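Local atomic coordinates of fatty acyl CoA synthetase FADD13 (FATTY-ACYL-CoA SYNTHETASE) (PDB entry 3R44), a protein that belongs to the ANL superfamily, with a large AMP-binding region followed by a smaller C-terminal domain. Residues Val189-Ser194 with Leu372-Trp377; Ala442-Pro447 with Ala456-Ala461. All coordinates share one frame; numbering follows the deposited sequence.

In the fold
From the N terminus the chain passes through strand 172-178 and returns along strand 186-191, whose last residues lead into helix 192-205. Contact 1 opens there and closes only after some 180 residues, when Leu372-Trp377 comes back beside the same strand; both of its segments belong to the AMP-binding region. Contact 2 follows further along in the C-terminal domain and closes a short loop, the turn between the hairpin strands 438-448 and 454-461. The two contacts therefore stand in series, neither enclosing nor crossing the other, with centres about 37 Å apart. Contact 1 joins the 172-178/186-191 strand pair to the 372-377 segment, contact 2 the two strands of the C-terminal hairpin.

Contact 1. Residues Val189-Ser194 with Leu372-Trp377; sequences VHTHES and LLKEYW. With HIS (histidine), chain B.
Val189 is gripped at both ends of its backbone by Leu372-Trp377: its N donates to Glu375 O at 3.0 Å, and its O accepts from Lys374 N. This is the tight part of the contact. Val189 CG2, anti to its own carbonyl carbon, points beside the backbone N and reaches Trp377 CB at 3.7 Å, near the edge of the indole, while Glu375 CG packs against the same methyl. Next along the strand, Leu373 CB lies over one face of the His190 imidazole, and His190 CE1 comes within 3.4 Å of Leu373 N. A 2.9 Å hydrogen bond shared between Ser194 OG and His190 ND1 fixes the ring, and His190 NE2 is held by Thr318 O. Ser194 OG in addition accepts the N-H of Thr191, and Ser194 N gives its hydrogen to Thr191 OG1, a capping box that starts helix 192-205.

The more open side belongs to partly exposed Lys374, whose side chain crosses that of Thr191 at about a right angle, CE 3.5 Å from Thr191 CG2; its NZ is hydrogen-bonded to Asn172 OD1 and Asp170 O. At the start of helix 192-205, away from 372-377, Glu193 CB lies 3.4 Å from O of the bound histidine. Strand 172-178 flanks 186-191, with Phe174 meeting the His190 ring, while Phe392 of strand 391-394 packs on Leu372, Leu373 and Tyr376.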
ATOM      1  N   VAL A 189       0.730 -13.017   4.380  1.00 11.26           N
ATOM      2  CA  VAL A 189       2.020 -13.488   4.883  1.00 11.46           C
ATOM      3  C   VAL A 189       3.094 -13.269   3.832  1.00 11.46           C
ATOM      4  O   VAL A 189       2.995 -13.817   2.743  1.00 11.79           O
ATOM      5  CB  VAL A 189       2.005 -15.001   5.287  1.00 12.67           C
ATOM      6  CG1 VAL A 189       3.401 -15.426   5.844  1.00 14.73           C
ATOM      7  CG2 VAL A 189       0.831 -15.253   6.289  1.00 13.07           C
ATOM      8  N   HIS A 190       4.085 -12.447   4.146  1.00 10.26           N
ATOM      9  CA  HIS A 190       5.286 -12.316   3.309  1.00 11.34           C
ATOM     10  C   HIS A 190       6.508 -12.951   3.973  1.00 12.39           C
ATOM     11  O   HIS A 190       6.568 -13.109   5.170  1.00 12.35           O
ATOM     12  CB  HIS A 190       5.539 -10.854   2.907  1.00 10.14           C
ATOM     13  CG  HIS A 190       4.626 -10.379   1.816  1.00 12.60           C
ATOM     14  ND1 HIS A 190       4.781 -10.770   0.500  1.00 15.38           N
ATOM     15  CD2 HIS A 190       3.476  -9.653   1.860  1.00 12.64           C
ATOM     16  CE1 HIS A 190       3.782 -10.293  -0.212  1.00 14.84           C
ATOM     17  NE2 HIS A 190       2.981  -9.601   0.584  1.00 13.97           N
ATOM     18  N   THR A 191       7.485 -13.274   3.150  1.00 13.35           N
ATOM     19  CA  THR A 191       8.667 -13.995   3.548  1.00 12.71           C
ATOM     20  C   THR A 191       9.910 -13.138   3.225  1.00 11.56           C
ATOM     21  O   THR A 191       9.815 -12.005   2.671  1.00 12.57           O
ATOM     22  CB  THR A 191       8.777 -15.300   2.767  1.00 13.90           C
ATOM     23  OG1 THR A 191       8.857 -14.976   1.356  1.00 15.33           O
ATOM     24  CG2 THR A 191       7.579 -16.268   3.120  1.00 14.23           C
ATOM     25  N   HIS A 192      11.072 -13.617   3.681  1.00 10.95           N
ATOM     26  CA  HIS A 192      12.319 -12.937   3.389  1.00 11.92           C
ATOM     27  C   HIS A 192      12.451 -12.908   1.842  1.00 12.76           C
ATOM     28  O   HIS A 192      12.862 -11.914   1.263  1.00 13.69           O
ATOM     29  CB  HIS A 192      13.535 -13.619   4.009  1.00 11.00           C
ATOM     30  CG  HIS A 192      13.580 -13.540   5.507  1.00 14.05           C
ATOM     31  ND1 HIS A 192      14.413 -12.680   6.197  1.00 11.77           N
ATOM     32  CD2 HIS A 192      12.774 -14.102   6.436  1.00 14.52           C
ATOM     33  CE1 HIS A 192      14.171 -12.783   7.495  1.00 15.78           C
ATOM     34  NE2 HIS A 192      13.210 -13.675   7.674  1.00 12.06           N
ATOM     35  N   GLU A 193      12.098 -13.996   1.188  1.00 13.17           N
ATOM     36  CA  GLU A 193      12.187 -14.083  -0.263  1.00 15.54           C
ATOM     37  C   GLU A 193      11.274 -13.100  -0.961  1.00 15.16           C
ATOM     38  O   GLU A 193      11.701 -12.471  -1.913  1.00 13.77           O
ATOM     39  CB  GLU A 193      11.872 -15.503  -0.758  1.00 17.42           C
ATOM     40  CG  GLU A 193      11.646 -15.628  -2.271  1.00 22.92           C
ATOM     41  CD  GLU A 193      11.391 -17.089  -2.701  1.00 31.02           C
ATOM     42  OE1 GLU A 193      10.273 -17.586  -2.472  1.00 36.24           O
ATOM     43  OE2 GLU A 193      12.308 -17.762  -3.214  1.00 35.04           O
ATOM     44  N   SER A 194      10.008 -12.999  -0.531  1.00 14.10           N
ATOM     45  CA  SER A 194       9.084 -12.081  -1.227  1.00 13.12           C
ATOM     46  C   SER A 194       9.443 -10.625  -1.052  1.00 13.30           C
ATOM     47  O   SER A 194       9.355  -9.830  -1.951  1.00 11.25           O
ATOM     48  CB  SER A 194       7.598 -12.470  -0.930  1.00 14.05           C
ATOM     49  OG  SER A 194       7.232 -12.271   0.444  1.00 14.86           O
ATOM     50  N   LEU A 372       4.983 -12.276  -4.538  1.00 11.89           N
ATOM     51  CA  LEU A 372       3.655 -12.630  -4.039  1.00 12.06           C
ATOM     52  C   LEU A 372       3.704 -13.230  -2.665  1.00 12.57           C
ATOM     53  O   LEU A 372       4.641 -13.929  -2.266  1.00 10.78           O
ATOM     54  CB  LEU A 372       2.945 -13.594  -4.987  1.00 11.92           C
ATOM     55  CG  LEU A 372       2.587 -12.964  -6.319  1.00 14.60           C
ATOM     56  CD1 LEU A 372       2.095 -14.056  -7.277  1.00 16.79           C
ATOM     57  CD2 LEU A 372       1.558 -11.858  -6.182  1.00 15.15           C
ATOM     58  N   LEU A 373       2.632 -12.998  -1.949  1.00 12.50           N
ATOM     59  CA  LEU A 373       2.421 -13.621  -0.654  1.00 11.78           C
ATOM     60  C   LEU A 373       2.595 -15.127  -0.689  1.00 13.89           C
ATOM     61  O   LEU A 373       2.315 -15.816  -1.702  1.00 12.93           O
ATOM     62  CB  LEU A 373       1.010 -13.270  -0.085  1.00 11.17           C
ATOM     63  CG  LEU A 373      -0.162 -14.133  -0.605  1.00 13.13           C
ATOM     64  CD1 LEU A 373      -1.433 -13.795   0.139  1.00 15.20           C
ATOM     65  CD2 LEU A 373      -0.422 -14.013  -2.158  1.00 13.05           C
ATOM     66  N   LYS A 374       3.044 -15.645   0.423  1.00 13.61           N
ATOM     67  CA  LYS A 374       3.109 -17.081   0.611  1.00 15.34           C
ATOM     68  C   LYS A 374       1.706 -17.675   0.771  1.00 15.81           C
ATOM     69  O   LYS A 374       1.381 -18.747   0.209  1.00 14.41           O
ATOM     70  CB  LYS A 374       3.945 -17.430   1.847  1.00 16.78           C
ATOM     71  CG  LYS A 374       3.856 -18.924   2.209  1.00 21.51           C
ATOM     72  CD  LYS A 374       4.418 -19.244   3.599  1.00 26.40           C
ATOM     73  CE  LYS A 374       5.894 -19.340   3.589  1.00 26.83           C
ATOM     74  NZ  LYS A 374       6.425 -19.862   4.905  1.00 24.06           N
ATOM     75  N   GLU A 375       0.893 -17.005   1.570  1.00 14.55           N
ATOM     76  CA  GLU A 375      -0.436 -17.489   1.897  1.00 15.61           C
ATOM     77  C   GLU A 375      -1.187 -16.385   2.642  1.00 14.40           C
ATOM     78  O   GLU A 375      -0.574 -15.421   3.112  1.00 15.10           O
ATOM     79  CB  GLU A 375      -0.316 -18.698   2.799  1.00 15.17           C
ATOM     80  CG  GLU A 375       0.189 -18.349   4.197  1.00 18.03           C
ATOM     81  CD  GLU A 375       0.713 -19.546   4.986  1.00 26.12           C
ATOM     82  OE1 GLU A 375       1.029 -20.592   4.392  1.00 30.26           O
ATOM     83  OE2 GLU A 375       0.839 -19.393   6.222  1.00 28.86           O
ATOM     84  N   TYR A 376      -2.495 -16.533   2.755  1.00 13.89           N
ATOM     85  CA  TYR A 376      -3.230 -15.781   3.760  1.00 13.66           C
ATOM     86  C   TYR A 376      -3.155 -16.553   5.069  1.00 14.20           C
ATOM     87  O   TYR A 376      -3.318 -17.773   5.088  1.00 15.11           O
ATOM     88  CB  TYR A 376      -4.677 -15.603   3.331  1.00 13.90           C
ATOM     89  CG  TYR A 376      -4.912 -14.749   2.133  1.00 13.44           C
ATOM     90  CD1 TYR A 376      -4.654 -13.367   2.172  1.00 13.37           C
ATOM     91  CD2 TYR A 376      -5.433 -15.304   0.939  1.00 14.10           C
ATOM     92  CE1 TYR A 376      -4.894 -12.590   1.081  1.00 15.38           C
ATOM     93  CE2 TYR A 376      -5.685 -14.517  -0.147  1.00 16.90           C
ATOM     94  CZ  TYR A 376      -5.419 -13.175  -0.073  1.00 14.55           C
ATOM     95  OH  TYR A 376      -5.649 -12.375  -1.146  1.00 14.07           O
ATOM     96  N   TRP A 377      -2.836 -15.847   6.147  1.00 13.35           N
ATOM     97  CA  TRP A 377      -2.547 -16.469   7.403  1.00 14.38           C
ATOM     98  C   TRP A 377      -3.705 -17.330   7.927  1.00 16.15           C
ATOM     99  O   TRP A 377      -4.820 -16.828   8.074  1.00 16.44           O
ATOM    100  CB  TRP A 377      -2.195 -15.380   8.415  1.00 13.44           C
ATOM    101  CG  TRP A 377      -1.868 -15.878   9.801  1.00 13.52           C
ATOM    102  CD1 TRP A 377      -2.632 -15.716  10.888  1.00 13.58           C
ATOM    103  CD2 TRP A 377      -0.661 -16.522  10.263  1.00 13.82           C
ATOM    104  NE1 TRP A 377      -2.048 -16.268  11.976  1.00 16.79           N
ATOM    105  CE2 TRP A 377      -0.810 -16.731  11.634  1.00 16.68           C
ATOM    106  CE3 TRP A 377       0.518 -16.933   9.649  1.00 14.83           C
ATOM    107  CZ2 TRP A 377       0.145 -17.414  12.404  1.00 20.24           C
ATOM    108  CZ3 TRP A 377       1.491 -17.573  10.408  1.00 18.85           C
ATOM    109  CH2 TRP A 377       1.318 -17.793  11.759  1.00 18.50           C
TER
HETATM  110  N   HIS B 504      17.237 -15.124  -3.600  1.00 43.40           N
HETATM  111  CA  HIS B 504      17.186 -14.863  -2.142  1.00 41.21           C
HETATM  112  C   HIS B 504      15.750 -14.778  -1.674  1.00 42.49           C
HETATM  113  O   HIS B 504      15.245 -15.503  -0.812  1.00 42.23           O
HETATM  114  CB  HIS B 504      17.966 -13.565  -1.844  1.00 41.03           C
HETATM  115  CG  HIS B 504      17.644 -12.920  -0.536  1.00 34.26           C
HETATM  116  ND1 HIS B 504      18.533 -12.059   0.086  1.00 29.97           N
HETATM  117  CD2 HIS B 504      16.548 -12.990   0.274  1.00 28.87           C
HETATM  118  CE1 HIS B 504      17.990 -11.622   1.216  1.00 26.81           C
HETATM  119  NE2 HIS B 504      16.786 -12.162   1.346  1.00 25.01           N
HETATM  120  OXT HIS B 504      15.022 -13.930  -2.181  1.00 44.43           O

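Contact 2. Residues Ala442-Pro447 with Ala456-Ala461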
ATOM      1  N   ALA A 442     -21.161   7.568 -12.026  1.00 14.94           N
ATOM      2  CA  ALA A 442     -20.454   6.717 -11.070  1.00 15.85           C
ATOM      3  C   ALA A 442     -21.436   5.694 -10.635  1.00 15.66           C
ATOM      4  O   ALA A 442     -22.560   6.052 -10.296  1.00 17.03           O
ATOM      5  CB  ALA A 442     -20.030   7.518  -9.878  1.00 17.08           C
ATOM      6  N   VAL A 443     -21.002   4.430 -10.520  1.00 16.71           N
ATOM      7  CA  VAL A 443     -21.859   3.324 -10.086  1.00 16.52           C
ATOM      8  C   VAL A 443     -21.349   2.792  -8.746  1.00 16.71           C
ATOM      9  O   VAL A 443     -20.128   2.583  -8.579  1.00 17.56           O
ATOM     10  CB  VAL A 443     -21.941   2.196 -11.142  1.00 16.82           C
ATOM     11  CG1 VAL A 443     -22.632   0.901 -10.576  1.00 18.10           C
ATOM     12  CG2 VAL A 443     -22.680   2.703 -12.409  1.00 17.10           C
ATOM     13  N   ILE A 444     -22.279   2.642  -7.813  1.00 17.23           N
ATOM     14  CA  ILE A 444     -22.048   2.019  -6.504  1.00 17.91           C
ATOM     15  C   ILE A 444     -23.109   0.983  -6.174  1.00 17.46           C
ATOM     16  O   ILE A 444     -24.239   1.015  -6.679  1.00 18.19           O
ATOM     17  CB  ILE A 444     -22.043   3.040  -5.341  1.00 19.22           C
ATOM     18  CG1 ILE A 444     -23.360   3.820  -5.303  1.00 19.12           C
ATOM     19  CG2 ILE A 444     -20.826   3.956  -5.460  1.00 21.23           C
ATOM     20  CD1 ILE A 444     -23.576   4.650  -3.984  1.00 20.78           C
ATOM     21  N   GLY A 445     -22.787   0.098  -5.246  1.00 18.51           N
ATOM     22  CA  GLY A 445     -23.797  -0.790  -4.747  1.00 18.80           C
ATOM     23  C   GLY A 445     -24.474  -0.093  -3.583  1.00 20.17           C
ATOM     24  O   GLY A 445     -23.798   0.648  -2.820  1.00 21.13           O
ATOM     25  N   LEU A 446     -25.785  -0.293  -3.475  1.00 20.34           N
ATOM     26  CA  LEU A 446     -26.563   0.157  -2.330  1.00 21.77           C
ATOM     27  C   LEU A 446     -27.192  -1.060  -1.721  1.00 23.90           C
ATOM     28  O   LEU A 446     -27.573  -1.978  -2.455  1.00 21.64           O
ATOM     29  CB  LEU A 446     -27.668   1.128  -2.762  1.00 23.02           C
ATOM     30  CG  LEU A 446     -27.155   2.502  -3.187  1.00 22.46           C
ATOM     31  CD1 LEU A 446     -28.281   3.357  -3.687  1.00 26.30           C
ATOM     32  CD2 LEU A 446     -26.420   3.240  -2.077  1.00 26.06           C
ATOM     33  N   PRO A 447     -27.331  -1.066  -0.388  1.00 26.07           N
ATOM     34  CA  PRO A 447     -27.860  -2.243   0.227  1.00 28.65           C
ATOM     35  C   PRO A 447     -29.287  -2.529  -0.196  1.00 30.82           C
ATOM     36  O   PRO A 447     -30.069  -1.622  -0.451  1.00 30.32           O
ATOM     37  CB  PRO A 447     -27.763  -1.968   1.740  1.00 30.44           C
ATOM     38  CG  PRO A 447     -27.220  -0.613   1.911  1.00 30.39           C
ATOM     39  CD  PRO A 447     -26.929  -0.023   0.578  1.00 26.76           C
ATOM     40  N   ALA A 456     -26.464   0.913  -8.440  1.00 16.75           N
ATOM     41  CA  ALA A 456     -27.079   2.188  -8.615  1.00 15.95           C
ATOM     42  C   ALA A 456     -26.146   3.062  -9.455  1.00 15.20           C
ATOM     43  O   ALA A 456     -24.997   3.285  -9.081  1.00 16.44           O
ATOM     44  CB  ALA A 456     -27.289   2.898  -7.264  1.00 15.74           C
ATOM     45  N   ALA A 457     -26.637   3.563 -10.563  1.00 14.15           N
ATOM     46  CA  ALA A 457     -25.895   4.562 -11.367  1.00 13.70           C
ATOM     47  C   ALA A 457     -26.237   5.964 -10.950  1.00 14.41           C
ATOM     48  O   ALA A 457     -27.387   6.391 -11.069  1.00 15.85           O
ATOM     49  CB  ALA A 457     -26.233   4.334 -12.867  1.00 14.82           C
ATOM     50  N   ILE A 458     -25.238   6.704 -10.481  1.00 13.94           N
ATOM     51  CA  ILE A 458     -25.381   8.113 -10.138  1.00 13.98           C
ATOM     52  C   ILE A 458     -24.923   8.924 -11.365  1.00 14.47           C
ATOM     53  O   ILE A 458     -23.761   8.835 -11.816  1.00 15.90           O
ATOM     54  CB  ILE A 458     -24.614   8.467  -8.864  1.00 13.69           C
ATOM     55  CG1 ILE A 458     -25.111   7.588  -7.682  1.00 19.25           C
ATOM     56  CG2 ILE A 458     -24.930   9.894  -8.530  1.00 15.37           C
ATOM     57  CD1 ILE A 458     -24.395   6.416  -7.487  1.00 24.28           C
ATOM     58  N   VAL A 459     -25.841   9.664 -11.941  1.00 13.88           N
ATOM     59  CA  VAL A 459     -25.629  10.203 -13.273  1.00 14.49           C
ATOM     60  C   VAL A 459     -25.770  11.701 -13.211  1.00 15.55           C
ATOM     61  O   VAL A 459     -26.756  12.201 -12.653  1.00 16.90           O
ATOM     62  CB  VAL A 459     -26.653   9.626 -14.268  1.00 16.21           C
ATOM     63  CG1 VAL A 459     -26.473  10.341 -15.594  1.00 14.63           C
ATOM     64  CG2 VAL A 459     -26.451   8.062 -14.408  1.00 17.22           C
ATOM     65  N   VAL A 460     -24.823  12.421 -13.786  1.00 16.83           N
ATOM     66  CA  VAL A 460     -24.959  13.847 -14.024  1.00 17.29           C
ATOM     67  C   VAL A 460     -25.269  14.007 -15.497  1.00 19.13           C
ATOM     68  O   VAL A 460     -24.503  13.546 -16.377  1.00 19.46           O
ATOM     69  CB  VAL A 460     -23.659  14.626 -13.620  1.00 16.64           C
ATOM     70  CG1 VAL A 460     -23.797  16.130 -13.867  1.00 18.12           C
ATOM     71  CG2 VAL A 460     -23.242  14.293 -12.202  1.00 17.31           C
ATOM     72  N   ALA A 461     -26.427  14.591 -15.803  1.00 20.53           N
ATOM     73  CA  ALA A 461     -26.890  14.673 -17.188  1.00 22.62           C
ATOM     74  C   ALA A 461     -27.788  15.865 -17.392  1.00 24.91           C
ATOM     75  O   ALA A 461     -28.284  16.469 -16.411  1.00 24.46           O
ATOM     76  CB  ALA A 461     -27.646  13.421 -17.587  1.00 23.99           C
TER
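Ile444 CG1 sits between its backbone N and carbonyl carbon (chi1 57°), whereas Ile458 CG1 is anti to its own carbonyl carbon (chi1 -58°), and with these settings the two side chains cross obliquely on one face of an antiparallel beta hairpin. Ile444 CG1 touches Ile458 CD1 at 3.5 Å, and the chi2 of Ile458 is away from a staggered value.

The hairpin, formed by strands 438-448 and 454-461, belongs to the small C-terminal domain. Ala442 with Ile458 and Ile444 with Ala456 are hydrogen-bonded pairs, each closed by two reciprocal backbone bonds; the straightest runs from Ala456 N to Ile444 O, 2.8 Å long with an angle of 172° at the hydrogen. Between them Val443 and Ala457 make a non-hydrogen-bonded pair, where the CA atoms draw in to 4.4 Å. There Val443 CA also directs a C-H at Ala456 O, so this carbonyl receives both that contact and the N-H of Ile444.

The two faces meet different helices. Val443 and Ala457 look toward helix 425-432, touching Ile428 and Ile432 respectively, and Glu429 of that helix accepts from Val443 N. On the reverse face, Ala442, Ile444 and Ile458 pack on helix 504-511 through Leu507, Arg508 and Tyr511, while Lys504 of the same helix donates to Val443 O. Strand 487-490 runs parallel to 454-461 and bonds to the backbone of Ala457, making the hairpin part of a three-stranded mixed sheet with a helix on each face. Toward the turn, Leu446 points at the partner strand, its CD1 3.7 Å from Ala456 CB.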